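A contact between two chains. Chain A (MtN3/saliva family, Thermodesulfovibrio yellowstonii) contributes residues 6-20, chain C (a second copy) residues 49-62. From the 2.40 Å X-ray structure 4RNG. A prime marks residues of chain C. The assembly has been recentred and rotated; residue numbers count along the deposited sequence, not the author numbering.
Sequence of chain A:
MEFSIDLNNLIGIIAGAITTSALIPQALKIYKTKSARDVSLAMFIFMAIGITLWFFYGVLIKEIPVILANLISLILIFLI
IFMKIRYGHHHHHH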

# COMPACT_ATOMS: atom_id res chain seq x y z
N ASP A 6 -21.26 1.99 -12.13
CA ASP A 6 -20.84 1.16 -13.25
C ASP A 6 -19.38 1.42 -13.59
O ASP A 6 -18.53 0.57 -13.36
CB ASP A 6 -21.71 1.43 -14.46
N LEU A 7 -19.10 2.59 -14.16
CA LEU A 7 -17.73 2.99 -14.46
C LEU A 7 -16.91 3.00 -13.16
O LEU A 7 -15.79 2.48 -13.12
CB LEU A 7 -17.68 4.35 -15.15
CG LEU A 7 -16.28 4.90 -15.42
CD1 LEU A 7 -15.47 3.90 -16.23
CD2 LEU A 7 -16.37 6.24 -16.16
N ASN A 8 -17.47 3.59 -12.12
CA ASN A 8 -16.82 3.69 -10.81
C ASN A 8 -16.35 2.34 -10.27
O ASN A 8 -15.23 2.22 -9.73
CB ASN A 8 -17.77 4.31 -9.79
CG ASN A 8 -18.15 5.72 -10.12
OD1 ASN A 8 -17.69 6.29 -11.11
ND2 ASN A 8 -18.99 6.31 -9.28
N ASN A 9 -17.23 1.36 -10.36
CA ASN A 9 -16.93 0.04 -9.85
C ASN A 9 -15.89 -0.63 -10.72
O ASN A 9 -15.02 -1.33 -10.20
CB ASN A 9 -18.19 -0.80 -9.77
CG ASN A 9 -19.09 -0.37 -8.63
OD1 ASN A 9 -18.64 0.26 -7.68
ND2 ASN A 9 -20.38 -0.64 -8.76
N LEU A 10 -15.92 -0.37 -12.02
CA LEU A 10 -14.90 -0.95 -12.88
C LEU A 10 -13.49 -0.53 -12.43
O LEU A 10 -12.62 -1.37 -12.23
CB LEU A 10 -15.11 -0.54 -14.33
CG LEU A 10 -14.04 -1.03 -15.33
CD1 LEU A 10 -13.99 -2.57 -15.37
CD2 LEU A 10 -14.22 -0.44 -16.72
N ILE A 11 -13.26 0.77 -12.26
CA ILE A 11 -11.94 1.25 -11.88
C ILE A 11 -11.57 0.85 -10.46
O ILE A 11 -10.43 0.45 -10.18
CB ILE A 11 -11.86 2.78 -12.03
CG1 ILE A 11 -12.37 3.19 -13.40
CG2 ILE A 11 -10.45 3.27 -11.78
CD1 ILE A 11 -11.50 2.71 -14.53
N GLY A 12 -12.52 0.96 -9.54
CA GLY A 12 -12.24 0.65 -8.16
C GLY A 12 -11.83 -0.79 -7.98
O GLY A 12 -10.84 -1.11 -7.33
N ILE A 13 -12.61 -1.67 -8.58
CA ILE A 13 -12.36 -3.08 -8.44
C ILE A 13 -11.04 -3.41 -9.07
O ILE A 13 -10.23 -4.14 -8.48
CB ILE A 13 -13.50 -3.89 -9.07
CG1 ILE A 13 -14.77 -3.71 -8.23
CG2 ILE A 13 -13.13 -5.34 -9.16
CD1 ILE A 13 -16.04 -4.07 -8.94
N ILE A 14 -10.79 -2.85 -10.25
CA ILE A 14 -9.53 -3.12 -10.96
C ILE A 14 -8.36 -2.59 -10.12
O ILE A 14 -7.38 -3.29 -9.93
CB ILE A 14 -9.55 -2.51 -12.38
CG1 ILE A 14 -10.55 -3.28 -13.25
CG2 ILE A 14 -8.20 -2.60 -13.04
CD1 ILE A 14 -10.48 -2.94 -14.71
N ALA A 15 -8.49 -1.37 -9.59
CA ALA A 15 -7.49 -0.83 -8.68
C ALA A 15 -7.27 -1.74 -7.48
O ALA A 15 -6.14 -2.03 -7.10
CB ALA A 15 -7.87 0.57 -8.21
N GLY A 16 -8.38 -2.16 -6.87
CA GLY A 16 -8.32 -2.97 -5.66
C GLY A 16 -7.71 -4.32 -5.92
O GLY A 16 -6.95 -4.82 -5.10
N ALA A 17 -8.02 -4.90 -7.08
CA ALA A 17 -7.41 -6.17 -7.48
C ALA A 17 -5.91 -5.98 -7.69
O ALA A 17 -5.10 -6.84 -7.28
CB ALA A 17 -8.06 -6.69 -8.75
N ILE A 18 -5.53 -4.86 -8.30
CA ILE A 18 -4.11 -4.67 -8.51
C ILE A 18 -3.37 -4.43 -7.20
O ILE A 18 -2.41 -5.13 -6.90
CB ILE A 18 -3.84 -3.50 -9.48
CG1 ILE A 18 -4.36 -3.86 -10.87
CG2 ILE A 18 -2.35 -3.19 -9.57
CD1 ILE A 18 -4.09 -2.80 -11.86
N THR A 19 -3.82 -3.49 -6.37
CA THR A 19 -3.03 -3.18 -5.18
C THR A 19 -3.07 -4.29 -4.16
O THR A 19 -2.10 -4.52 -3.45
CB THR A 19 -3.47 -1.86 -4.50
OG1 THR A 19 -4.85 -1.93 -4.13
CG2 THR A 19 -3.23 -0.70 -5.44
N THR A 20 -4.19 -4.99 -4.07
CA THR A 20 -4.27 -6.07 -3.11
C THR A 20 -3.30 -7.19 -3.51
O THR A 20 -2.53 -7.67 -2.67
CB THR A 20 -5.70 -6.59 -3.00
OG1 THR A 20 -6.57 -5.51 -2.65
CG2 THR A 20 -5.78 -7.69 -1.98
N ILE C 49 1.04 1.13 -10.23
CA ILE C 49 -0.07 1.15 -11.20
C ILE C 49 -1.42 1.13 -10.53
O ILE C 49 -2.30 1.92 -10.89
CB ILE C 49 -0.01 0.00 -12.19
CG1 ILE C 49 1.24 0.10 -13.04
CG2 ILE C 49 -1.21 0.04 -13.10
CD1 ILE C 49 2.18 -0.95 -12.70
N GLY C 50 -1.59 0.23 -9.55
CA GLY C 50 -2.84 0.12 -8.83
C GLY C 50 -3.20 1.44 -8.19
O GLY C 50 -4.31 1.93 -8.33
N ILE C 51 -2.21 2.05 -7.56
CA ILE C 51 -2.36 3.34 -6.90
C ILE C 51 -2.73 4.45 -7.88
O ILE C 51 -3.55 5.32 -7.55
CB ILE C 51 -1.07 3.72 -6.15
CG1 ILE C 51 -0.99 2.94 -4.86
CG2 ILE C 51 -1.03 5.21 -5.82
CD1 ILE C 51 0.18 3.30 -4.03
N THR C 52 -2.18 4.40 -9.08
CA THR C 52 -2.59 5.33 -10.12
C THR C 52 -4.07 5.13 -10.48
O THR C 52 -4.80 6.10 -10.73
CB THR C 52 -1.73 5.19 -11.38
OG1 THR C 52 -2.46 4.42 -12.35
N LEU C 53 -4.52 3.88 -10.54
CA LEU C 53 -5.94 3.60 -10.74
C LEU C 53 -6.82 4.02 -9.55
O LEU C 53 -7.93 4.47 -9.73
CB LEU C 53 -6.16 2.12 -11.04
CG LEU C 53 -5.87 1.71 -12.47
CD1 LEU C 53 -6.16 0.23 -12.68
CD2 LEU C 53 -6.78 2.53 -13.35
N TRP C 54 -6.32 3.85 -8.33
CA TRP C 54 -7.04 4.34 -7.16
C TRP C 54 -7.21 5.86 -7.25
O TRP C 54 -8.24 6.41 -6.87
CB TRP C 54 -6.30 3.98 -5.88
CG TRP C 54 -6.57 2.62 -5.39
CD1 TRP C 54 -5.67 1.60 -5.24
CD2 TRP C 54 -7.84 2.09 -4.98
NE1 TRP C 54 -6.29 0.48 -4.76
CE2 TRP C 54 -7.64 0.76 -4.60
CE3 TRP C 54 -9.13 2.62 -4.90
CZ2 TRP C 54 -8.67 -0.07 -4.13
CZ3 TRP C 54 -10.16 1.81 -4.45
CH2 TRP C 54 -9.92 0.48 -4.07
N PHE C 55 -6.19 6.55 -7.76
CA PHE C 55 -6.30 7.97 -8.02
C PHE C 55 -7.48 8.31 -8.94
O PHE C 55 -8.30 9.15 -8.61
CB PHE C 55 -5.01 8.50 -8.63
CG PHE C 55 -5.19 9.79 -9.38
CD1 PHE C 55 -5.41 10.98 -8.72
CD2 PHE C 55 -5.16 9.79 -10.77
CE1 PHE C 55 -5.61 12.17 -9.41
CE2 PHE C 55 -5.34 10.98 -11.47
CZ PHE C 55 -5.57 12.18 -10.78
N PHE C 56 -7.54 7.65 -10.09
CA PHE C 56 -8.62 7.85 -11.07
C PHE C 56 -9.97 7.62 -10.43
O PHE C 56 -10.90 8.42 -10.58
CB PHE C 56 -8.41 6.91 -12.26
CG PHE C 56 -9.34 7.16 -13.41
CD1 PHE C 56 -9.71 8.45 -13.77
CD2 PHE C 56 -9.84 6.11 -14.15
CE1 PHE C 56 -10.57 8.67 -14.84
CE2 PHE C 56 -10.70 6.33 -15.21
CZ PHE C 56 -11.06 7.62 -15.55
N TYR C 57 -10.07 6.51 -9.72
CA TYR C 57 -11.25 6.15 -8.94
C TYR C 57 -11.68 7.28 -7.98
O TYR C 57 -12.85 7.62 -7.89
CB TYR C 57 -10.95 4.89 -8.15
CG TYR C 57 -12.05 4.46 -7.23
CD1 TYR C 57 -13.19 3.83 -7.73
CD2 TYR C 57 -11.98 4.71 -5.87
CE1 TYR C 57 -14.19 3.42 -6.88
CE2 TYR C 57 -12.99 4.32 -5.02
CZ TYR C 57 -14.09 3.68 -5.53
OH TYR C 57 -15.10 3.30 -4.70
N GLY C 58 -10.71 7.84 -7.26
CA GLY C 58 -11.02 8.93 -6.35
C GLY C 58 -11.60 10.14 -7.07
O GLY C 58 -12.48 10.85 -6.58
N VAL C 59 -11.07 10.39 -8.26
CA VAL C 59 -11.55 11.49 -9.06
C VAL C 59 -12.98 11.27 -9.54
O VAL C 59 -13.78 12.19 -9.49
CB VAL C 59 -10.61 11.74 -10.26
CG1 VAL C 59 -11.20 12.78 -11.19
CG2 VAL C 59 -9.23 12.19 -9.76
N LEU C 60 -13.30 10.05 -9.98
CA LEU C 60 -14.65 9.74 -10.45
C LEU C 60 -15.72 9.87 -9.34
O LEU C 60 -16.79 10.45 -9.56
CB LEU C 60 -14.71 8.33 -11.05
CG LEU C 60 -13.93 8.04 -12.34
CD1 LEU C 60 -13.97 6.56 -12.66
CD2 LEU C 60 -14.43 8.85 -13.53
N ILE C 61 -15.43 9.33 -8.16
CA ILE C 61 -16.37 9.39 -7.03
C ILE C 61 -16.22 10.71 -6.27
O ILE C 61 -16.86 10.92 -5.24
CB ILE C 61 -16.19 8.19 -6.06
CG1 ILE C 61 -14.82 8.22 -5.39
CG2 ILE C 61 -16.38 6.86 -6.79
CD1 ILE C 61 -14.71 7.29 -4.20
N LYS C 62 -15.34 11.57 -6.76
CA LYS C 62 -15.11 12.88 -6.18
C LYS C 62 -14.70 12.88 -4.72
O LYS C 62 -15.26 13.63 -3.92
CB LYS C 62 -16.36 13.75 -6.31
CG LYS C 62 -16.85 14.00 -7.73
CD LYS C 62 -18.05 14.92 -7.67
CE LYS C 62 -18.59 15.26 -9.03
NZ LYS C 62 -19.65 16.29 -8.89

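Two helices from two copies of one protein lie side by side, residues 7-20 of chain A against residues 49-60 of chain C. They run nearly antiparallel, with 154° between their N-to-C directions, and their axes approach to 8.0 Å. The backbones come closest where glycine or alanine is present: Ala15 and Gly50′ bring their CA atoms to 4.7 Å, and Gly12 and Tyr57′ to 5.6 Å. Together the stretches bury 757 Å², centred on three side chains: Ile11, Trp54′ and Leu53′.

Ile11 covers the most surface. Its CA-to-CB bond points toward the partner helix, and its side chain fills a hole formed by Leu53′, Phe56′, Tyr57′ and Leu60′. A branched aliphatic chain suits such a pocket because it can touch several walls at once: Ile11 CG2 lies 3.7 Å from Phe56′ CD2 and 4.0 Å from Tyr57′ CB, and Ile11 CG1 lies 3.8 Å from Leu60′ CD1.

Leu53′ returns the fit, its side chain sitting among Ile11, Ala15, Ile14 and Ile18. Leu53′ CD1 is 3.5 Å from Ile14 CG2 and 3.8 Å from Ile18 CD1, and Leu53′ CB is 3.7 Å from Ala15 CB. These contacts are dispersive and depend on complementary shape.

Trp54′ combines packing with polarity. Its CA-to-CB bond points sideways, but the end of the side chain comes nearer and settles among Gly12, Ala15, Gly16 and Thr19. Ala15 CB stands over the five-membered ring of Trp54′, 3.5 Å from its centroid and only 7° off the normal, a CH-pi contact that a compact methyl can make at close range. Gly16 CA approaches Trp54′ CZ2 to 3.3 Å; a CB on this glycine would be tight against that same atom. At the ring edge, Trp54′ NE1 donates a nearly linear hydrogen bond to Thr19 OG1 (2.9 Å, 174°), so the ring's one polar group is satisfied. Thr19 serves both kinds of chemistry, for Thr19 CG2 also packs 3.5 Å from Gly50′ C.

The glycines make room for this closeness. At Gly50′ a CB would point toward chain A and clash with Thr19 CG2 and Ile18 CG2; without one, Ile18 CG2 rests 3.4 Å from Gly50′ CA. Gly12 does the same for Tyr57′: Tyr57′ CD1 reaches 3.3 Å from Gly12 CA, where a CB would collide with CE1. The tyrosine hydroxyl is hydrogen-bonded elsewhere in the structure, and its ring packs here.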